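Local coordinates for glycosyl hydrolase, family 38 (Enterococcus faecalis, PDB 5KBP), which probably hydrolyses alpha-linked mannose units of glycans, as a metal-dependent alpha-mannosidase of glycoside hydrolase family 38, at residues Thr411-Gln415 with Pro828-Thr832; Val834-Glu838 with Val872-Pro876; Asn849-Ile855 with Pro886-Glu891; Ala866-Val872 with Arg893-Glu898. All blocks are in the same frame, centred on the assembly; numbering follows the deposited sequence.

All four contacts involve the C-terminal beta-sandwich region, and contacts 1, 2 and 4 reach the same antiparallel sheet. Contact 4 joins two neighbouring strands of it, with backbone bonds and aromatic packing in a mostly buried setting. Contacts 1 and 2 share strand 829-836: the first brings a distant loop onto it through a buried tyrosine-tryptophan pair, the second sets long charged and amide side chains against a loop. Contact 3, partly buried with several exposed residues, relies on turns and side-chain-to-backbone bonds between two loops. Trp831 of contact 1 packs on Trp895 of contact 4, while Arg893 and Arg896 of contact 4 reach the loops of contacts 3 and 2.

Contact 1 of 4, residues Thr411-Gln415 with Pro828-Thr832; sequences TSGYQ and PIGWT
Gly413 and Trp831 bring their CA atoms to within 5.6 Å where the loop after strand 404-410 meets strand 829-836, an outermost strand of the antiparallel sheet in the C-terminal beta-sandwich region. Having no side chain, Gly413 can accept this close approach although the CB of Trp831 points toward it. Tyr414 does most of the remaining work. With CG opposite its carbonyl carbon (chi1 -41°), the ring extends to the strand, and its OH receives the backbone N-H of Trp831 at 3.0 Å, a moderately bent bond (147° at the hydrogen); a long aromatic residue with a polar end suits this place. Next to the hydroxyl-bearing carbon, CE1 meets Ile829 O at the ring edge, 3.6 Å away, an oxygen that Gln794 NE2 also bonds. The indole of Trp831 turns an edge toward the face of Tyr414 in an offset edge-to-face pair, the planes 60° apart, with Trp831 CD1 leading at 3.8 Å from Tyr414 CE1. Ile829 CG2 lies over the rim of one indole face, and Trp895 packs against the same indole. Helix 789-799 touches Tyr414 through Tyr797 and Ser798. One water links the backbones, accepting from Gly413 N at 3.1 Å and donating to Trp831 O at 3.0 Å.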
# COMPACT_ATOMS: atom_id res chain seq x y z
N THR A 411 1.54 -30.62 -2.59
CA THR A 411 1.82 -29.74 -3.72
C THR A 411 3.32 -29.54 -3.94
O THR A 411 3.73 -28.51 -4.48
CB THR A 411 1.12 -28.40 -3.53
OG1 THR A 411 1.51 -27.83 -2.27
CG2 THR A 411 -0.39 -28.58 -3.55
N SER A 412 4.14 -30.50 -3.52
CA SER A 412 5.58 -30.43 -3.70
C SER A 412 6.05 -31.67 -4.44
O SER A 412 5.29 -32.61 -4.69
CB SER A 412 6.31 -30.31 -2.35
OG SER A 412 6.36 -31.56 -1.68
N GLY A 413 7.33 -31.66 -4.81
CA GLY A 413 7.91 -32.76 -5.56
C GLY A 413 8.72 -33.72 -4.71
O GLY A 413 9.49 -34.52 -5.24
N TYR A 414 8.53 -33.66 -3.39
CA TYR A 414 9.28 -34.50 -2.47
C TYR A 414 8.33 -35.36 -1.65
O TYR A 414 7.16 -35.00 -1.44
CB TYR A 414 10.13 -33.65 -1.52
CG TYR A 414 10.81 -32.48 -2.19
CD1 TYR A 414 11.97 -32.65 -2.93
CD2 TYR A 414 10.28 -31.20 -2.09
CE1 TYR A 414 12.59 -31.59 -3.55
CE2 TYR A 414 10.89 -30.12 -2.70
CZ TYR A 414 12.05 -30.32 -3.43
OH TYR A 414 12.67 -29.26 -4.05
N GLN A 415 8.83 -36.51 -1.19
CA GLN A 415 8.11 -37.30 -0.21
C GLN A 415 7.98 -36.50 1.07
O GLN A 415 8.99 -36.16 1.71
CB GLN A 415 8.84 -38.62 0.05
CG GLN A 415 9.16 -39.41 -1.21
CD GLN A 415 8.42 -40.73 -1.26
OE1 GLN A 415 8.37 -41.47 -0.28
NE2 GLN A 415 7.84 -41.03 -2.42
N PRO A 828 18.82 -36.83 -6.02
CA PRO A 828 19.23 -35.50 -5.52
C PRO A 828 18.81 -34.37 -6.45
O PRO A 828 19.61 -33.72 -7.13
CB PRO A 828 20.75 -35.64 -5.42
CG PRO A 828 21.09 -36.58 -6.54
CD PRO A 828 19.95 -37.56 -6.63
N ILE A 829 17.50 -34.10 -6.47
CA ILE A 829 16.91 -33.12 -7.37
C ILE A 829 16.04 -32.17 -6.56
O ILE A 829 15.34 -32.59 -5.63
CB ILE A 829 16.09 -33.80 -8.48
CG1 ILE A 829 16.95 -34.80 -9.25
CG2 ILE A 829 15.50 -32.77 -9.43
CD1 ILE A 829 16.18 -35.63 -10.25
N GLY A 830 16.09 -30.88 -6.92
CA GLY A 830 15.17 -29.90 -6.38
C GLY A 830 14.12 -29.55 -7.41
O GLY A 830 14.44 -29.23 -8.56
N TRP A 831 12.86 -29.61 -7.00
CA TRP A 831 11.72 -29.35 -7.87
C TRP A 831 11.12 -28.00 -7.49
O TRP A 831 10.74 -27.79 -6.33
CB TRP A 831 10.68 -30.46 -7.75
CG TRP A 831 11.26 -31.82 -8.04
CD1 TRP A 831 11.75 -32.71 -7.13
CD2 TRP A 831 11.42 -32.43 -9.32
NE1 TRP A 831 12.20 -33.84 -7.76
CE2 TRP A 831 12.01 -33.69 -9.11
CE3 TRP A 831 11.13 -32.03 -10.63
CZ2 TRP A 831 12.31 -34.55 -10.16
CZ3 TRP A 831 11.42 -32.89 -11.67
CH2 TRP A 831 12.01 -34.14 -11.43
N THR A 832 11.04 -27.09 -8.46
CA THR A 832 10.72 -25.70 -8.19
C THR A 832 9.46 -25.18 -8.86
O THR A 832 8.94 -24.15 -8.40
CB THR A 832 11.89 -24.79 -8.61
OG1 THR A 832 12.14 -24.95 -10.01
CG2 THR A 832 13.15 -25.15 -7.83
O HOH W 1 8.19 -28.73 -4.95

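Contact 2 of 4, residues Val834-Glu838 with Val872-Pro876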
# COMPACT_ATOMS: atom_id res chain seq x y z
N VAL A 834 5.64 -26.19 -11.05
CA VAL A 834 4.62 -26.94 -11.78
C VAL A 834 3.53 -25.94 -12.13
O VAL A 834 2.81 -25.47 -11.25
CB VAL A 834 4.04 -28.12 -10.98
CG1 VAL A 834 2.77 -28.64 -11.65
CG2 VAL A 834 5.06 -29.24 -10.86
N LYS A 835 3.41 -25.61 -13.41
CA LYS A 835 2.42 -24.64 -13.87
C LYS A 835 2.09 -24.95 -15.32
O LYS A 835 2.41 -26.03 -15.82
CB LYS A 835 2.94 -23.20 -13.66
CG LYS A 835 4.10 -22.81 -14.56
CD LYS A 835 4.56 -21.39 -14.29
CE LYS A 835 5.53 -20.91 -15.35
NZ LYS A 835 4.87 -20.78 -16.68
N ARG A 836 1.45 -24.01 -16.01
CA ARG A 836 1.05 -24.21 -17.39
C ARG A 836 1.39 -22.99 -18.24
O ARG A 836 1.44 -21.86 -17.74
CB ARG A 836 -0.45 -24.53 -17.49
CG ARG A 836 -0.82 -25.86 -16.85
CD ARG A 836 -2.27 -26.24 -17.09
NE ARG A 836 -2.54 -27.57 -16.56
CZ ARG A 836 -2.44 -28.70 -17.26
NH1 ARG A 836 -2.07 -28.65 -18.54
NH2 ARG A 836 -2.70 -29.87 -16.69
N GLN A 837 1.63 -23.24 -19.52
CA GLN A 837 2.02 -22.18 -20.45
C GLN A 837 0.83 -21.29 -20.77
O GLN A 837 -0.32 -21.71 -20.73
CB GLN A 837 2.60 -22.79 -21.73
CG GLN A 837 3.32 -21.81 -22.64
CD GLN A 837 4.15 -22.50 -23.70
OE1 GLN A 837 3.80 -23.59 -24.17
NE2 GLN A 837 5.26 -21.88 -24.09
N GLU A 838 1.13 -20.03 -21.13
CA GLU A 838 0.10 -18.99 -21.18
C GLU A 838 -1.01 -19.34 -22.17
O GLU A 838 -2.19 -19.33 -21.81
CB GLU A 838 0.73 -17.64 -21.54
CG GLU A 838 1.28 -16.88 -20.34
CD GLU A 838 1.32 -15.39 -20.59
OE1 GLU A 838 1.26 -14.62 -19.60
OE2 GLU A 838 1.40 -14.98 -21.76
N VAL A 872 13.66 -22.06 -20.00
CA VAL A 872 12.79 -21.47 -18.99
C VAL A 872 11.74 -20.56 -19.58
O VAL A 872 10.80 -20.16 -18.87
CB VAL A 872 13.61 -20.69 -17.93
CG1 VAL A 872 14.60 -21.62 -17.24
CG2 VAL A 872 14.31 -19.50 -18.57
N LEU A 873 11.85 -20.22 -20.87
CA LEU A 873 10.78 -19.53 -21.58
C LEU A 873 9.73 -20.50 -22.12
O LEU A 873 8.86 -20.08 -22.88
CB LEU A 873 11.35 -18.70 -22.72
CG LEU A 873 12.35 -17.60 -22.33
CD1 LEU A 873 12.75 -16.78 -23.55
CD2 LEU A 873 11.79 -16.71 -21.23
N GLU A 874 9.83 -21.78 -21.76
CA GLU A 874 8.84 -22.81 -22.08
C GLU A 874 8.77 -23.10 -23.58
O GLU A 874 7.74 -23.54 -24.09
CB GLU A 874 7.46 -22.43 -21.55
CG GLU A 874 7.39 -22.40 -20.03
CD GLU A 874 6.31 -21.47 -19.51
OE1 GLU A 874 6.46 -20.95 -18.39
OE2 GLU A 874 5.31 -21.25 -20.23
N GLU A 875 9.87 -22.87 -24.30
CA GLU A 875 9.95 -23.20 -25.71
C GLU A 875 10.97 -24.31 -25.94
O GLU A 875 11.96 -24.41 -25.22
CB GLU A 875 10.33 -21.98 -26.56
CG GLU A 875 9.28 -20.88 -26.53
CD GLU A 875 7.91 -21.36 -26.95
OE1 GLU A 875 7.82 -22.23 -27.85
OE2 GLU A 875 6.91 -20.87 -26.38
N PRO A 876 10.74 -25.17 -26.95
CA PRO A 876 11.61 -26.34 -27.13
C PRO A 876 13.08 -25.95 -27.28
O PRO A 876 13.42 -24.92 -27.87
CB PRO A 876 11.08 -26.98 -28.41
CG PRO A 876 9.66 -26.53 -28.49
CD PRO A 876 9.64 -25.14 -27.92
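Lys835 and Glu874 form the charged part of this contact, a salt bridge between NZ and OE1. The modelled separation of Lys835 NZ and Glu874 OE1, 2.3 Å, is too short to be taken literally, and the length itself is doubtful. Extended through chi2 and chi3, the lysine chain turns at its last torsion (chi4 66°), bringing NZ to the carboxylate; the two side chains cross at about a right angle. Both residues sit in a buried setting, where opposite charges probably compensate each other. The elements joined are the end of strand 829-836 in the C-terminal antiparallel sheet and the loop that follows strand 864-870; Leu873 of that loop packs on Leu108 of helix 100-117. Van der Waals contact comes mainly from Gln837, whose extended chain slides past that of Glu874 in the opposite direction. Its CG lies 3.2 Å from Glu874 OE2, and the amide and carboxylate planes are turned 65° apart. Glutamine suits this place because its long, uncharged chain can lie alongside Glu874 while OE1 is hydrogen-bonded to Thr840 OG1. Gln837 NE2 lies 3.0 Å from Glu874 O and equally far from Glu875 OE2. Glu874 O accepts a hydrogen bond from Arg896 NH2.

Contact 3 of 4, residues Asn849-Ile855 with Pro886-Glu891; sequences NLTAQNI and PLRPFE. With SO4 (sulfate ion), chain I.
Asn849 reaches across to the opposite loop with its backbone and its side-chain amide: its backbone N donates to Glu891 O at 3.1 Å, and its ND2 to Arg888 O at 3.3 Å. CG lies opposite the backbone N (chi1 -166°), which carries the amide across to the Arg888 carbonyl. The acceptor lies in the amide plane of Asn849, but ND2 approaches the carbonyl of Arg888 from well above its plane, 64° out of it. Asn849 CB packs against Leu887 CD2. Phe890 lays one ring face over Thr851 O, which stands 3.7 Å above the ring centre, while Ala852 CB touches its CE2 at 3.6 Å. Pro889 fits its ring between neighbours, with CB against Ala852 O and CD against Asn854 OD1. At the far end Ile855 and Leu887 form a single antiparallel hydrogen-bonded pair, Ile855 N to Leu887 O and Leu887 N to Ile855 O, with side chains lying side by side.

Both loops are tightly turned within the C-terminal beta-sandwich region. Asn849 OD1 receives Thr851 N at 2.8 Å in an Asx turn, and Thr851 OG1 receives Gln853 N in an ST turn. Asparagine suits the first place because its ND2 is then left to bind Gln853 O as well as Arg888 O. Facing it, Arg888 to Glu891 make a type II turn, with Pro889 at its second position and Phe890 at positive phi (60°). Glu891 N meets Arg888 O from the face opposite to Asn849 ND2. Farther out, Glu891 OE2 accepts from Arg888 N at 3.1 Å, and its OE1 pairs with Arg893. A sulfate, probably from the crystallisation liquor, is bound by Ala852 N and Gln853 NE2.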
# COMPACT_ATOMS: atom_id res chain seq x y z
N ASN A 849 19.43 -30.21 -11.03
CA ASN A 849 20.33 -31.15 -10.38
C ASN A 849 21.03 -30.47 -9.21
O ASN A 849 21.51 -29.34 -9.33
CB ASN A 849 21.37 -31.66 -11.38
CG ASN A 849 22.13 -32.88 -10.87
OD1 ASN A 849 22.15 -33.16 -9.67
ND2 ASN A 849 22.77 -33.60 -11.78
N LEU A 850 21.07 -31.16 -8.07
CA LEU A 850 21.74 -30.64 -6.88
C LEU A 850 23.22 -31.00 -6.83
O LEU A 850 23.96 -30.40 -6.04
CB LEU A 850 21.04 -31.17 -5.62
CG LEU A 850 19.59 -30.75 -5.38
CD1 LEU A 850 18.96 -31.60 -4.29
CD2 LEU A 850 19.53 -29.28 -5.00
N THR A 851 23.67 -31.96 -7.63
CA THR A 851 25.02 -32.49 -7.57
C THR A 851 25.80 -32.12 -8.83
O THR A 851 25.27 -31.53 -9.77
CB THR A 851 25.00 -34.00 -7.37
OG1 THR A 851 24.68 -34.64 -8.61
CG2 THR A 851 23.96 -34.39 -6.34
N ALA A 852 27.08 -32.50 -8.83
CA ALA A 852 27.97 -32.29 -9.96
C ALA A 852 28.09 -33.54 -10.84
O ALA A 852 28.98 -33.59 -11.69
CB ALA A 852 29.35 -31.85 -9.48
N GLN A 853 27.23 -34.53 -10.64
CA GLN A 853 27.26 -35.76 -11.42
C GLN A 853 26.03 -35.85 -12.31
O GLN A 853 24.97 -35.29 -12.01
CB GLN A 853 27.32 -36.99 -10.52
CG GLN A 853 28.69 -37.28 -9.93
CD GLN A 853 29.05 -36.35 -8.79
OE1 GLN A 853 30.10 -35.70 -8.81
NE2 GLN A 853 28.18 -36.29 -7.79
N ASN A 854 26.18 -36.57 -13.43
CA ASN A 854 25.04 -36.90 -14.27
C ASN A 854 24.18 -37.95 -13.57
O ASN A 854 24.66 -39.05 -13.27
CB ASN A 854 25.52 -37.41 -15.63
CG ASN A 854 26.28 -36.37 -16.42
OD1 ASN A 854 25.69 -35.60 -17.18
ND2 ASN A 854 27.59 -36.33 -16.24
N ILE A 855 22.93 -37.61 -13.30
CA ILE A 855 22.03 -38.51 -12.59
C ILE A 855 20.85 -38.84 -13.50
O ILE A 855 20.50 -38.04 -14.38
CB ILE A 855 21.56 -37.90 -11.26
CG1 ILE A 855 20.64 -36.70 -11.51
CG2 ILE A 855 22.75 -37.49 -10.41
CD1 ILE A 855 20.15 -36.04 -10.24
N PRO A 886 20.04 -38.29 -19.32
CA PRO A 886 20.40 -38.06 -17.91
C PRO A 886 20.52 -36.57 -17.61
O PRO A 886 20.88 -35.76 -18.47
CB PRO A 886 21.75 -38.77 -17.77
CG PRO A 886 22.29 -38.85 -19.16
CD PRO A 886 21.09 -39.03 -20.04
N LEU A 887 20.19 -36.21 -16.37
CA LEU A 887 20.28 -34.83 -15.94
C LEU A 887 21.74 -34.44 -15.75
O LEU A 887 22.46 -35.05 -14.95
CB LEU A 887 19.50 -34.63 -14.64
CG LEU A 887 19.25 -33.19 -14.20
CD1 LEU A 887 18.53 -32.41 -15.29
CD2 LEU A 887 18.45 -33.17 -12.91
N ARG A 888 22.19 -33.44 -16.51
CA ARG A 888 23.58 -33.03 -16.46
C ARG A 888 23.87 -32.29 -15.15
O ARG A 888 22.95 -31.79 -14.49
CB ARG A 888 23.91 -32.15 -17.66
CG ARG A 888 23.82 -32.89 -18.99
CD ARG A 888 24.33 -32.05 -20.14
NE ARG A 888 23.48 -30.89 -20.40
CZ ARG A 888 22.41 -30.91 -21.17
NH1 ARG A 888 21.70 -29.80 -21.35
NH2 ARG A 888 22.04 -32.03 -21.78
N PRO A 889 25.13 -32.23 -14.74
CA PRO A 889 25.47 -31.55 -13.48
C PRO A 889 25.03 -30.09 -13.48
O PRO A 889 25.34 -29.32 -14.40
CB PRO A 889 27.00 -31.67 -13.42
CG PRO A 889 27.44 -32.10 -14.79
CD PRO A 889 26.30 -32.90 -15.32
N PHE A 890 24.29 -29.72 -12.44
CA PHE A 890 23.80 -28.35 -12.24
C PHE A 890 22.90 -27.89 -13.39
O PHE A 890 22.78 -26.69 -13.65
CB PHE A 890 24.96 -27.37 -12.04
CG PHE A 890 25.90 -27.76 -10.94
CD1 PHE A 890 25.53 -27.63 -9.61
CD2 PHE A 890 27.16 -28.25 -11.23
CE1 PHE A 890 26.40 -27.99 -8.59
CE2 PHE A 890 28.04 -28.61 -10.22
CZ PHE A 890 27.65 -28.48 -8.90
N GLU A 891 22.27 -28.84 -14.08
CA GLU A 891 21.37 -28.49 -15.17
C GLU A 891 20.02 -28.06 -14.63
O GLU A 891 19.49 -28.67 -13.69
CB GLU A 891 21.20 -29.66 -16.13
CG GLU A 891 20.43 -29.31 -17.39
CD GLU A 891 19.91 -30.53 -18.13
OE1 GLU A 891 18.72 -30.53 -18.51
OE2 GLU A 891 20.69 -31.48 -18.33
S SO4 I . 29.06 -33.79 -5.49
O1 SO4 I . 29.57 -33.36 -4.19
O2 SO4 I . 27.90 -34.66 -5.30
O3 SO4 I . 30.11 -34.52 -6.20
O4 SO4 I . 28.68 -32.62 -6.27

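Contact 4 of 4, residues Ala866-Val872 with Arg893-Glu898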
# COMPACT_ATOMS: atom_id res chain seq x y z
N ALA A 866 7.23 -37.08 -20.98
CA ALA A 866 7.15 -35.70 -21.42
C ALA A 866 7.27 -35.60 -22.94
O ALA A 866 7.82 -36.48 -23.60
CB ALA A 866 8.24 -34.85 -20.76
N THR A 867 6.72 -34.52 -23.49
CA THR A 867 6.78 -34.31 -24.93
C THR A 867 8.16 -33.84 -25.37
O THR A 867 8.73 -34.39 -26.32
CB THR A 867 5.72 -33.29 -25.35
OG1 THR A 867 4.47 -33.62 -24.73
CG2 THR A 867 5.55 -33.30 -26.87
N CYS A 868 8.71 -32.85 -24.68
CA CYS A 868 10.01 -32.30 -25.04
C CYS A 868 10.56 -31.51 -23.86
O CYS A 868 9.81 -31.04 -23.00
CB CYS A 868 9.93 -31.41 -26.28
SG CYS A 868 8.94 -29.91 -26.05
N LEU A 869 11.88 -31.38 -23.83
CA LEU A 869 12.55 -30.52 -22.86
C LEU A 869 12.65 -29.11 -23.42
O LEU A 869 12.94 -28.92 -24.61
CB LEU A 869 13.93 -31.07 -22.52
CG LEU A 869 13.95 -32.46 -21.89
CD1 LEU A 869 15.37 -32.89 -21.56
CD2 LEU A 869 13.07 -32.50 -20.65
N THR A 870 12.40 -28.13 -22.57
CA THR A 870 12.33 -26.74 -22.98
C THR A 870 13.30 -25.89 -22.17
O THR A 870 13.92 -26.35 -21.21
CB THR A 870 10.91 -26.18 -22.83
OG1 THR A 870 10.58 -26.09 -21.44
CG2 THR A 870 9.90 -27.07 -23.54
N ASN A 871 13.42 -24.63 -22.58
CA ASN A 871 14.15 -23.64 -21.81
C ASN A 871 13.23 -23.10 -20.72
O ASN A 871 12.13 -23.62 -20.50
CB ASN A 871 14.68 -22.54 -22.73
CG ASN A 871 13.59 -21.92 -23.60
OD1 ASN A 871 12.42 -21.87 -23.23
ND2 ASN A 871 13.98 -21.45 -24.78
N VAL A 872 13.66 -22.06 -20.00
CA VAL A 872 12.79 -21.47 -18.99
C VAL A 872 11.74 -20.56 -19.58
O VAL A 872 10.80 -20.16 -18.87
CB VAL A 872 13.61 -20.69 -17.93
CG1 VAL A 872 14.60 -21.62 -17.24
CG2 VAL A 872 14.31 -19.50 -18.57
N ARG A 893 16.51 -28.20 -15.80
CA ARG A 893 15.70 -28.86 -16.81
C ARG A 893 14.24 -28.49 -16.66
O ARG A 893 13.71 -28.44 -15.55
CB ARG A 893 15.87 -30.38 -16.73
CG ARG A 893 15.14 -31.15 -17.82
CD ARG A 893 15.63 -32.58 -17.92
NE ARG A 893 17.01 -32.66 -18.38
CZ ARG A 893 17.66 -33.80 -18.59
NH1 ARG A 893 17.05 -34.96 -18.36
NH2 ARG A 893 18.91 -33.79 -19.01
N THR A 894 13.59 -28.22 -17.80
CA THR A 894 12.18 -27.87 -17.84
C THR A 894 11.45 -28.80 -18.80
O THR A 894 11.88 -28.97 -19.94
CB THR A 894 11.98 -26.41 -18.27
OG1 THR A 894 12.74 -25.55 -17.42
CG2 THR A 894 10.51 -26.02 -18.19
N TRP A 895 10.37 -29.40 -18.33
CA TRP A 895 9.57 -30.32 -19.12
C TRP A 895 8.33 -29.63 -19.68
O TRP A 895 7.90 -28.58 -19.20
CB TRP A 895 9.15 -31.54 -18.29
CG TRP A 895 10.26 -32.46 -17.91
CD1 TRP A 895 10.61 -33.63 -18.53
CD2 TRP A 895 11.17 -32.31 -16.81
NE1 TRP A 895 11.68 -34.20 -17.88
CE2 TRP A 895 12.04 -33.41 -16.82
CE3 TRP A 895 11.32 -31.34 -15.81
CZ2 TRP A 895 13.05 -33.58 -15.88
CZ3 TRP A 895 12.33 -31.50 -14.88
CH2 TRP A 895 13.19 -32.61 -14.92
N ARG A 896 7.75 -30.25 -20.70
CA ARG A 896 6.49 -29.81 -21.28
C ARG A 896 5.63 -31.03 -21.58
O ARG A 896 6.08 -31.94 -22.29
CB ARG A 896 6.70 -29.00 -22.56
CG ARG A 896 5.41 -28.77 -23.35
CD ARG A 896 5.68 -28.39 -24.79
NE ARG A 896 6.08 -27.00 -24.94
CZ ARG A 896 6.21 -26.38 -26.12
NH1 ARG A 896 5.97 -27.04 -27.24
NH2 ARG A 896 6.58 -25.11 -26.16
N PHE A 897 4.42 -31.06 -21.04
CA PHE A 897 3.45 -32.12 -21.28
C PHE A 897 2.30 -31.55 -22.10
O PHE A 897 1.57 -30.68 -21.62
CB PHE A 897 2.95 -32.72 -19.97
CG PHE A 897 3.99 -33.46 -19.19
CD1 PHE A 897 4.81 -32.80 -18.29
CD2 PHE A 897 4.15 -34.83 -19.34
CE1 PHE A 897 5.78 -33.48 -17.57
CE2 PHE A 897 5.11 -35.52 -18.63
CZ PHE A 897 5.93 -34.84 -17.74
N GLU A 898 2.15 -32.03 -23.33
CA GLU A 898 1.09 -31.54 -24.20
C GLU A 898 -0.25 -32.17 -23.84
O GLU A 898 -1.28 -31.49 -23.80
CB GLU A 898 1.42 -31.82 -25.67
CG GLU A 898 2.68 -31.13 -26.15
CD GLU A 898 2.53 -30.52 -27.53
OE1 GLU A 898 1.57 -30.89 -28.23
OE2 GLU A 898 3.37 -29.68 -27.90
O HOH W 2 15.22 -25.14 -18.57
O HOH W 3 15.25 -28.36 -20.12
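Arg896 O is held twice by one residue: Thr867 N donates to Arg896 O at 2.9 Å, and Thr867 OG1 adds a weak bond. The threonine hydroxyl sits beside its backbone N (chi1 -47°), which brings both donors to one carbonyl; Thr867 OG1 also accepts from Glu898 N at 3.1 Å, so this one hydroxyl takes part in two bonds at the end of strand 892-897. Farther along, Thr870 N meets Thr894 O at 2.8 Å in an almost straight bond. These belong to strands 864-870 and 892-897, antiparallel neighbours in the C-terminal sheet. Two waters bridge Thr870 O to Thr894, one through its N and one through its OG1. Leu869 and Trp895 share one face of the sheet, where branched leucine serves two flat groups: CD2 makes a CH-pi contact 3.7 Å from the centroid of the five-membered ring of Trp895, and CD1 lies over the rim of one face of the Arg893 guanidinium, whose NH1 bonds to Ala885 O. Ala866, with a single methyl, sets CB over the rim of one Phe897 face and 3.5 Å from Trp895 CD1. Cys868 SG meets Arg896 CD, and Thr870 CG2 meets Arg896 CB. Trp895 NE1 is buried with no hydrogen-bond partner in the model, which implies that the indole is held chiefly by packing.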